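Local coordinates for protein NADH dehydrogenase (PDB 4R81) that probably transfers electrons from NADH or NADPH to quinones, using a bound flavin mononucleotide held in a flavodoxin-like fold, at residues L42-E55 and P97-T109. Residues are numbered along the deposited sequence; the frame is centred on the assembly and turned at random.
Sequences LYRMNFRSELSQEE and PAKLKGWFDRVWT
One face of the Tyr43 ring carries Lys99 CE over its centre, 4.0 Å from the ring centroid, a CH-pi contact that continues into a cation-pi interaction with NZ. The Phe47 ring receives Trp103 CD1 on one face, offset toward the rim, and Gly102 O at its edge; the two ring systems meet obliquely, with planes 46° apart. On the Arg106 guanidinium, Arg48 CG lies over one face while the Glu55 carboxylate sits at the edge. Together these groups illustrate how a flavodoxin-like fold fastens an irregular connection, running from strand 36-41 to helix 53-61, across helix 98-107.

Lys99 leaves the helix with CG opposite the backbone N (chi1 174°), then bends at chi2 and chi3. The folded Lys99 chain lies against Leu42 CB and carries its NZ to Phe47 O, a 2.8 Å hydrogen bond; a salt bridge to Glu50 of the second subunit gives the same ammonium a partner across the dimer. Where the backbones come nearest, Gly102 CA approaches Ser49 O to 3.1 Å in a CA-H...O contact, a closeness made possible by the absence of a side chain.

Farther along, Arg106 NH1 donates to Arg48 O at 2.8 Å, though the oxygen stands 27° out of the guanidinium plane, and Asp71 offers NH1 a salt bridge. Glu55 also joins Ser52 in a capping box at the start of helix 53-61, its OE1 accepting from Ser52 N and so linking that helix end to the arginine. Near the flavin, a water bridges Ser49 O, Leu51 N and OD2 of Asp105, a residue touching FMN. Side-on, Arg106 NE spans both oxygens of Glu55, on the syn side of each, closer to OE2 (2.8 Å) than to OE1 (3.2 Å), while NH2 meets OE2 from above the carboxylate plane.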
loop_
_atom_site.group_PDB
_atom_site.type_symbol
_atom_site.label_atom_id
_atom_site.label_comp_id
_atom_site.label_asym_id
_atom_site.label_seq_id
_atom_site.Cartn_x
_atom_site.Cartn_y
_atom_site.Cartn_z
ATOM N N LEU A 42 -7.858 -11.156 8.161
ATOM C CA LEU A 42 -8.405 -9.809 8.211
ATOM C C LEU A 42 -9.741 -9.660 7.492
ATOM O O LEU A 42 -10.609 -8.925 7.952
ATOM C CB LEU A 42 -7.393 -8.791 7.670
ATOM C CG LEU A 42 -6.082 -8.669 8.458
ATOM C CD1 LEU A 42 -5.175 -7.625 7.832
ATOM C CD2 LEU A 42 -6.361 -8.318 9.918
ATOM N N TYR A 43 -9.914 -10.358 6.372
ATOM C CA TYR A 43 -11.193 -10.307 5.661
ATOM C C TYR A 43 -12.304 -10.987 6.455
ATOM O O TYR A 43 -13.407 -10.441 6.575
ATOM C CB TYR A 43 -11.081 -10.926 4.268
ATOM C CG TYR A 43 -10.714 -9.954 3.166
ATOM C CD1 TYR A 43 -11.700 -9.318 2.413
ATOM C CD2 TYR A 43 -9.386 -9.686 2.866
ATOM C CE1 TYR A 43 -11.371 -8.439 1.397
ATOM C CE2 TYR A 43 -9.045 -8.808 1.850
ATOM C CZ TYR A 43 -10.046 -8.198 1.112
ATOM O OH TYR A 43 -9.723 -7.332 0.097
ATOM N N ARG A 44 -12.011 -12.164 7.009
ATOM C CA ARG A 44 -12.967 -12.886 7.853
ATOM C C ARG A 44 -13.362 -12.071 9.068
ATOM O O ARG A 44 -14.484 -12.152 9.542
ATOM C CB ARG A 44 -12.382 -14.208 8.354
ATOM C CG ARG A 44 -12.532 -15.373 7.407
ATOM C CD ARG A 44 -12.588 -16.689 8.175
ATOM N NE ARG A 44 -13.965 -17.094 8.453
ATOM C CZ ARG A 44 -14.531 -17.115 9.657
ATOM N NH1 ARG A 44 -13.843 -16.768 10.742
ATOM N NH2 ARG A 44 -15.796 -17.494 9.775
ATOM N N MET A 45 -12.411 -11.305 9.579
ATOM C CA MET A 45 -12.619 -10.502 10.776
ATOM C C MET A 45 -13.447 -9.260 10.513
ATOM O O MET A 45 -13.800 -8.552 11.455
ATOM C CB MET A 45 -11.270 -10.063 11.349
ATOM C CG MET A 45 -10.438 -11.208 11.913
ATOM S SD MET A 45 -8.722 -10.732 12.215
ATOM C CE MET A 45 -8.965 -9.236 13.163
ATOM N N ASN A 46 -13.747 -8.990 9.245
ATOM C CA ASN A 46 -14.358 -7.716 8.852
ATOM C C ASN A 46 -13.539 -6.527 9.365
ATOM O O ASN A 46 -14.083 -5.505 9.786
ATOM C CB ASN A 46 -15.814 -7.632 9.332
ATOM C CG ASN A 46 -16.673 -8.750 8.777
ATOM O OD1 ASN A 46 -17.104 -9.647 9.508
ATOM N ND2 ASN A 46 -16.930 -8.702 7.475
ATOM N N PHE A 47 -12.220 -6.669 9.319
ATOM C CA PHE A 47 -11.331 -5.665 9.886
ATOM C C PHE A 47 -11.447 -4.339 9.157
ATOM O O PHE A 47 -11.307 -4.278 7.933
ATOM C CB PHE A 47 -9.884 -6.144 9.866
ATOM C CG PHE A 47 -8.933 -5.210 10.556
ATOM C CD1 PHE A 47 -8.833 -5.204 11.940
ATOM C CD2 PHE A 47 -8.147 -4.328 9.825
ATOM C CE1 PHE A 47 -7.958 -4.342 12.585
ATOM C CE2 PHE A 47 -7.271 -3.465 10.462
ATOM C CZ PHE A 47 -7.179 -3.470 11.843
ATOM N N ARG A 48 -11.698 -3.280 9.918
ATOM C CA ARG A 48 -11.832 -1.948 9.353
ATOM C C ARG A 48 -10.454 -1.466 8.929
ATOM O O ARG A 48 -9.535 -1.342 9.752
ATOM C CB ARG A 48 -12.438 -0.986 10.379
ATOM C CG ARG A 48 -12.579 0.444 9.877
ATOM C CD ARG A 48 -13.544 0.516 8.715
ATOM N NE ARG A 48 -13.823 1.893 8.329
ATOM C CZ ARG A 48 -14.657 2.241 7.356
ATOM N NH1 ARG A 48 -15.304 1.309 6.672
ATOM N NH2 ARG A 48 -14.841 3.521 7.069
ATOM N N SER A 49 -10.289 -1.197 7.643
ATOM C CA SER A 49 -8.962 -0.843 7.160
ATOM C C SER A 49 -8.717 0.659 7.042
ATOM O O SER A 49 -7.577 1.074 6.904
ATOM C CB SER A 49 -8.650 -1.564 5.849
ATOM O OG SER A 49 -9.512 -1.142 4.826
ATOM N N GLU A 50 -9.766 1.477 7.111
ATOM C CA GLU A 50 -9.596 2.929 6.981
ATOM C C GLU A 50 -9.289 3.603 8.305
ATOM O O GLU A 50 -10.097 3.529 9.234
ATOM C CB GLU A 50 -10.859 3.593 6.422
ATOM C CG GLU A 50 -11.063 3.443 4.934
ATOM C CD GLU A 50 -11.887 2.229 4.584
ATOM O OE1 GLU A 50 -12.180 1.427 5.506
ATOM O OE2 GLU A 50 -12.245 2.083 3.390
ATOM N N LEU A 51 -8.150 4.285 8.384
ATOM C CA LEU A 51 -7.884 5.161 9.519
ATOM C C LEU A 51 -8.930 6.267 9.496
ATOM O O LEU A 51 -8.990 7.043 8.537
ATOM C CB LEU A 51 -6.498 5.788 9.406
ATOM C CG LEU A 51 -6.023 6.551 10.643
ATOM C CD1 LEU A 51 -5.694 5.564 11.738
ATOM C CD2 LEU A 51 -4.822 7.435 10.319
ATOM N N SER A 52 -9.744 6.345 10.545
ATOM C CA SER A 52 -10.809 7.346 10.624
ATOM C C SER A 52 -10.290 8.730 11.016
ATOM O O SER A 52 -9.148 8.884 11.449
ATOM C CB SER A 52 -11.860 6.911 11.637
ATOM O OG SER A 52 -11.319 6.955 12.943
ATOM N N GLN A 53 -11.146 9.737 10.873
ATOM C CA GLN A 53 -10.793 11.089 11.285
ATOM C C GLN A 53 -10.406 11.131 12.764
ATOM O O GLN A 53 -9.417 11.774 13.138
ATOM C CB GLN A 53 -11.946 12.058 10.994
ATOM C CG GLN A 53 -11.831 13.420 11.678
ATOM C CD GLN A 53 -10.635 14.228 11.208
ATOM O OE1 GLN A 53 -9.898 13.814 10.311
ATOM N NE2 GLN A 53 -10.438 15.395 11.815
ATOM N N GLU A 54 -11.166 10.420 13.593
ATOM C CA GLU A 54 -10.914 10.406 15.029
ATOM C C GLU A 54 -9.569 9.759 15.366
ATOM O O GLU A 54 -8.823 10.263 16.206
ATOM C CB GLU A 54 -12.059 9.710 15.772
ATOM C CG GLU A 54 -13.381 10.472 15.723
ATOM C CD GLU A 54 -14.161 10.247 14.433
ATOM O OE1 GLU A 54 -13.687 9.498 13.550
ATOM O OE2 GLU A 54 -15.264 10.814 14.307
ATOM N N GLU A 55 -9.257 8.647 14.707
ATOM C CA GLU A 55 -7.969 7.992 14.902
ATOM C C GLU A 55 -6.830 8.869 14.393
ATOM O O GLU A 55 -5.774 8.957 15.018
ATOM C CB GLU A 55 -7.937 6.658 14.168
ATOM C CG GLU A 55 -8.901 5.611 14.668
ATOM C CD GLU A 55 -8.898 4.398 13.767
ATOM O OE1 GLU A 55 -9.533 4.456 12.698
ATOM O OE2 GLU A 55 -8.238 3.394 14.111
ATOM N N PRO A 97 -2.364 -5.901 -0.166
ATOM C CA PRO A 97 -3.760 -5.513 -0.363
ATOM C C PRO A 97 -4.112 -4.368 0.565
ATOM O O PRO A 97 -3.536 -4.260 1.652
ATOM C CB PRO A 97 -4.520 -6.769 0.064
ATOM C CG PRO A 97 -3.610 -7.875 -0.343
ATOM C CD PRO A 97 -2.235 -7.361 0.012
ATOM N N ALA A 98 -5.036 -3.517 0.134
ATOM C CA ALA A 98 -5.484 -2.393 0.944
ATOM C C ALA A 98 -5.861 -2.813 2.358
ATOM O O ALA A 98 -5.618 -2.064 3.310
ATOM C CB ALA A 98 -6.654 -1.695 0.275
ATOM N N LYS A 99 -6.460 -4.001 2.490
ATOM C CA LYS A 99 -6.871 -4.511 3.800
ATOM C C LYS A 99 -5.686 -4.605 4.767
ATOM O O LYS A 99 -5.800 -4.221 5.936
ATOM C CB LYS A 99 -7.553 -5.877 3.675
ATOM C CG LYS A 99 -7.867 -6.517 5.016
ATOM C CD LYS A 99 -9.088 -5.886 5.676
ATOM C CE LYS A 99 -10.387 -6.475 5.127
ATOM N NZ LYS A 99 -11.591 -5.688 5.536
ATOM N N LEU A 100 -4.543 -5.087 4.278
ATOM C CA LEU A 100 -3.364 -5.200 5.125
ATOM C C LEU A 100 -2.686 -3.847 5.307
ATOM O O LEU A 100 -2.158 -3.556 6.383
ATOM C CB LEU A 100 -2.374 -6.234 4.562
ATOM C CG LEU A 100 -1.084 -6.483 5.347
ATOM C CD1 LEU A 100 -1.393 -6.888 6.786
ATOM C CD2 LEU A 100 -0.251 -7.541 4.639
ATOM N N LYS A 101 -2.686 -3.022 4.259
ATOM C CA LYS A 101 -2.112 -1.683 4.370
ATOM C C LYS A 101 -2.819 -0.932 5.485
ATOM O O LYS A 101 -2.177 -0.235 6.278
ATOM C CB LYS A 101 -2.238 -0.901 3.057
ATOM C CG LYS A 101 -1.724 0.544 3.120
ATOM C CD LYS A 101 -0.303 0.612 3.696
ATOM C CE LYS A 101 0.380 1.937 3.425
ATOM N NZ LYS A 101 -0.363 3.083 4.016
ATOM N N GLY A 102 -4.137 -1.103 5.558
ATOM C CA GLY A 102 -4.932 -0.418 6.558
ATOM C C GLY A 102 -4.658 -0.936 7.951
ATOM O O GLY A 102 -4.782 -0.191 8.926
ATOM N N TRP A 103 -4.270 -2.207 8.044
ATOM C CA TRP A 103 -3.851 -2.773 9.314
ATOM C C TRP A 103 -2.618 -2.019 9.825
ATOM O O TRP A 103 -2.577 -1.621 10.985
ATOM C CB TRP A 103 -3.559 -4.265 9.157
ATOM C CG TRP A 103 -3.286 -4.999 10.436
ATOM C CD1 TRP A 103 -4.201 -5.637 11.220
ATOM C CD2 TRP A 103 -2.006 -5.203 11.065
ATOM N NE1 TRP A 103 -3.578 -6.222 12.300
ATOM C CE2 TRP A 103 -2.232 -5.972 12.227
ATOM C CE3 TRP A 103 -0.692 -4.817 10.750
ATOM C CZ2 TRP A 103 -1.195 -6.354 13.087
ATOM C CZ3 TRP A 103 0.338 -5.196 11.606
ATOM C CH2 TRP A 103 0.076 -5.955 12.760
ATOM N N PHE A 104 -1.630 -1.782 8.964
ATOM C CA PHE A 104 -0.480 -0.987 9.384
ATOM C C PHE A 104 -0.912 0.427 9.792
ATOM O O PHE A 104 -0.523 0.912 10.864
ATOM C CB PHE A 104 0.595 -0.928 8.287
ATOM C CG PHE A 104 1.309 -2.236 8.063
ATOM C CD1 PHE A 104 2.178 -2.740 9.021
ATOM C CD2 PHE A 104 1.120 -2.954 6.892
ATOM C CE1 PHE A 104 2.829 -3.950 8.821
ATOM C CE2 PHE A 104 1.773 -4.169 6.684
ATOM C CZ PHE A 104 2.634 -4.660 7.645
ATOM N N ASP A 105 -1.727 1.075 8.958
ATOM C CA ASP A 105 -2.161 2.454 9.220
ATOM C C ASP A 105 -2.802 2.581 10.601
ATOM O O ASP A 105 -2.558 3.547 11.329
ATOM C CB ASP A 105 -3.187 2.938 8.182
ATOM C CG ASP A 105 -2.634 3.011 6.765
ATOM O OD1 ASP A 105 -1.400 2.992 6.581
ATOM O OD2 ASP A 105 -3.464 3.099 5.826
ATOM N N ARG A 106 -3.620 1.589 10.951
ATOM C CA ARG A 106 -4.432 1.637 12.165
ATOM C C ARG A 106 -3.795 0.992 13.394
ATOM O O ARG A 106 -4.091 1.379 14.530
ATOM C CB ARG A 106 -5.802 0.997 11.901
ATOM C CG ARG A 106 -6.622 1.692 10.814
ATOM C CD ARG A 106 -8.063 1.195 10.808
ATOM N NE ARG A 106 -8.690 1.435 12.104
ATOM C CZ ARG A 106 -9.248 0.501 12.871
ATOM N NH1 ARG A 106 -9.308 -0.758 12.465
ATOM N NH2 ARG A 106 -9.764 0.840 14.048
ATOM N N VAL A 107 -2.931 0.007 13.175
ATOM C CA VAL A 107 -2.412 -0.785 14.284
ATOM C C VAL A 107 -1.041 -0.296 14.731
ATOM O O VAL A 107 -0.706 -0.378 15.906
ATOM C CB VAL A 107 -2.436 -2.306 13.955
ATOM C CG1 VAL A 107 -1.852 -3.146 15.108
ATOM C CG2 VAL A 107 -3.872 -2.748 13.642
ATOM N N TRP A 108 -0.264 0.261 13.808
ATOM C CA TRP A 108 1.045 0.794 14.170
ATOM C C TRP A 108 0.882 2.204 14.751
ATOM O O TRP A 108 1.185 3.205 14.094
ATOM C CB TRP A 108 1.968 0.834 12.948
ATOM C CG TRP A 108 2.790 -0.422 12.597
ATOM C CD1 TRP A 108 3.730 -0.494 11.617
ATOM C CD2 TRP A 108 2.759 -1.739 13.211
ATOM N NE1 TRP A 108 4.281 -1.751 11.566
ATOM C CE2 TRP A 108 3.708 -2.533 12.531
ATOM C CE3 TRP A 108 2.025 -2.320 14.254
ATOM C CZ2 TRP A 108 3.951 -3.871 12.864
ATOM C CZ3 TRP A 108 2.266 -3.654 14.582
ATOM C CH2 TRP A 108 3.221 -4.413 13.886
ATOM N N THR A 109 0.410 2.281 15.991
ATOM C CA THR A 109 -0.008 3.554 16.588
ATOM C C THR A 109 1.095 4.274 17.344
ATOM O O THR A 109 2.056 3.658 17.805
ATOM C CB THR A 109 -1.213 3.348 17.531
ATOM O OG1 THR A 109 -0.904 2.330 18.490
ATOM C CG2 THR A 109 -2.412 2.911 16.739
HETATM O O HOH W 1 -7.915 -5.364 0.332
HETATM O O HOH W 2 -13.802 -7.915 5.679
HETATM O O HOH W 3 -6.051 3.367 6.494
HETATM O O HOH W 4 -6.064 3.335 15.232
#